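Local coordinates for LPXTG cell wall surface protein (Streptococcus gordonii, PDB 7AVH) that probably acts as a cell-wall-anchored adhesin, its tandem SHIRT repeats forming a stalk whose variable length is thought to regulate bacterial surface interactions, at residues E16-V21 against V48-G53. Sequence-based numbering, arbitrary orientation.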
loop_
_atom_site.group_PDB
_atom_site.type_symbol
_atom_site.label_atom_id
_atom_site.label_comp_id
_atom_site.label_asym_id
_atom_site.label_seq_id
_atom_site.Cartn_x
_atom_site.Cartn_y
_atom_site.Cartn_z
ATOM N N GLU A 16 -0.843 8.968 -10.934
ATOM C CA GLU A 16 -0.770 10.377 -11.421
ATOM C C GLU A 16 -0.476 11.274 -10.249
ATOM O O GLU A 16 -0.794 11.019 -9.067
ATOM C CB GLU A 16 -2.078 10.796 -12.124
ATOM C CG GLU A 16 -2.375 9.936 -13.336
ATOM C CD GLU A 16 -1.392 9.992 -14.508
ATOM O OE1 GLU A 16 -0.811 11.091 -14.778
ATOM O OE2 GLU A 16 -1.224 8.925 -15.191
ATOM N N LEU A 17 0.245 12.350 -10.552
ATOM C CA LEU A 17 0.545 13.357 -9.539
ATOM C C LEU A 17 -0.728 14.019 -9.038
ATOM O O LEU A 17 -1.585 14.406 -9.830
ATOM C CB LEU A 17 1.407 14.503 -10.111
ATOM C CG LEU A 17 2.789 14.096 -10.576
ATOM C CD1 LEU A 17 3.500 15.313 -11.171
ATOM C CD2 LEU A 17 3.659 13.500 -9.513
ATOM N N PRO A 18 -0.819 14.225 -7.711
ATOM C CA PRO A 18 -1.913 14.976 -7.132
ATOM C C PRO A 18 -1.715 16.486 -7.347
ATOM O O PRO A 18 -0.567 16.956 -7.522
ATOM C CB PRO A 18 -1.850 14.562 -5.664
ATOM C CG PRO A 18 -0.470 14.371 -5.390
ATOM C CD PRO A 18 0.111 13.787 -6.653
ATOM N N GLN A 19 -2.772 17.254 -7.138
ATOM C CA GLN A 19 -2.687 18.702 -7.305
ATOM C C GLN A 19 -1.713 19.285 -6.299
ATOM O O GLN A 19 -1.015 20.265 -6.629
ATOM C CB GLN A 19 -4.059 19.332 -7.122
ATOM C CG GLN A 19 -4.026 20.823 -7.440
ATOM C CD GLN A 19 -3.614 21.075 -8.854
ATOM O OE1 GLN A 19 -4.150 20.550 -9.807
ATOM N NE2 GLN A 19 -2.694 21.974 -9.015
ATOM N N GLU A 20 -1.559 18.755 -5.119
ATOM C CA GLU A 20 -0.648 19.303 -4.091
ATOM C C GLU A 20 0.791 19.220 -4.586
ATOM O O GLU A 20 1.604 20.083 -4.164
ATOM C CB GLU A 20 -0.829 18.609 -2.763
ATOM C CG GLU A 20 -2.169 18.948 -2.113
ATOM C CD GLU A 20 -3.391 18.170 -2.604
ATOM O OE1 GLU A 20 -3.236 17.206 -3.440
ATOM O OE2 GLU A 20 -4.488 18.532 -2.146
ATOM N N VAL A 21 1.150 18.255 -5.362
ATOM C CA VAL A 21 2.488 18.183 -5.936
ATOM C C VAL A 21 2.563 19.211 -7.052
ATOM O O VAL A 21 3.563 19.999 -7.169
ATOM C CB VAL A 21 2.914 16.801 -6.398
ATOM C CG1 VAL A 21 4.156 16.812 -7.266
ATOM C CG2 VAL A 21 3.107 15.909 -5.155
ATOM N N VAL A 48 5.125 15.311 0.046
ATOM C CA VAL A 48 3.690 15.636 0.167
ATOM C C VAL A 48 2.949 14.346 0.587
ATOM O O VAL A 48 2.998 13.371 -0.152
ATOM C CB VAL A 48 3.087 16.129 -1.149
ATOM C CG1 VAL A 48 1.628 16.400 -1.012
ATOM C CG2 VAL A 48 3.753 17.419 -1.621
ATOM N N LYS A 49 2.322 14.416 1.749
ATOM C CA LYS A 49 1.460 13.308 2.190
ATOM C C LYS A 49 0.051 13.546 1.661
ATOM O O LYS A 49 -0.515 14.631 1.857
ATOM C CB LYS A 49 1.542 13.205 3.702
ATOM C CG LYS A 49 0.680 12.014 4.212
ATOM C CD LYS A 49 0.582 12.028 5.752
ATOM C CE LYS A 49 -0.260 10.897 6.277
ATOM N NZ LYS A 49 -0.219 10.880 7.757
ATOM N N THR A 50 -0.549 12.437 1.195
ATOM C CA THR A 50 -1.970 12.404 0.835
ATOM C C THR A 50 -2.629 11.224 1.576
ATOM O O THR A 50 -1.900 10.431 2.178
ATOM C CB THR A 50 -2.218 12.274 -0.659
ATOM O OG1 THR A 50 -1.915 10.920 -1.043
ATOM C CG2 THR A 50 -1.422 13.274 -1.511
ATOM N N ALA A 51 -3.951 11.115 1.474
ATOM C CA ALA A 51 -4.629 9.959 2.114
ATOM C C ALA A 51 -4.180 8.656 1.473
ATOM O O ALA A 51 -4.301 7.622 2.167
ATOM C CB ALA A 51 -6.081 10.150 1.999
ATOM N N GLU A 52 -3.705 8.657 0.229
ATOM C CA GLU A 52 -3.255 7.438 -0.481
ATOM C C GLU A 52 -1.833 7.010 -0.059
ATOM O O GLU A 52 -1.462 5.855 -0.204
ATOM C CB GLU A 52 -3.407 7.686 -1.999
ATOM C CG GLU A 52 -4.830 8.023 -2.468
ATOM C CD GLU A 52 -5.782 6.847 -2.564
ATOM O OE1 GLU A 52 -5.328 5.789 -2.971
ATOM O OE2 GLU A 52 -6.975 7.010 -2.231
ATOM N N GLY A 53 -0.957 7.991 0.241
ATOM C CA GLY A 53 0.454 7.742 0.492
ATOM C C GLY A 53 1.261 9.018 0.380
ATOM O O GLY A 53 0.690 10.061 0.564
#
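The ring of P18 meets T50 through CG, which is 4.1 Å from T50 CG2, the two side chains crossing at about a right angle. W55, from the next strand, also touches this proline. P18 is the N-cap of the short helix 19-22, while T50 lies in the arm 47-50 of the β-hairpin that strand 53-60 completes, so the contact sets the helix start against the hairpin in the first SHIRT domain of this two-repeat piece. Two residues back along the strand, V48 takes over. Its two methyls divide the work: CG1, anti to the backbone N (chi1 178°), lies 3.7 Å from E20 CB, and CG2 rests 3.9 Å from V21 CG2. E20 lends its aliphatic base. V21 is buried and runs on to W55, W78 and F8, joining this contact to the core of the domain. At the hairpin tip A51 and E52 make a tight two-residue turn. T50 also builds an ST turn, its OG1 accepting from E52 N at 3.2 Å. The same hydroxyl donates to G53 O from above the carbonyl plane, 43° out of it, and that oxygen also takes T50 N at 2.8 Å.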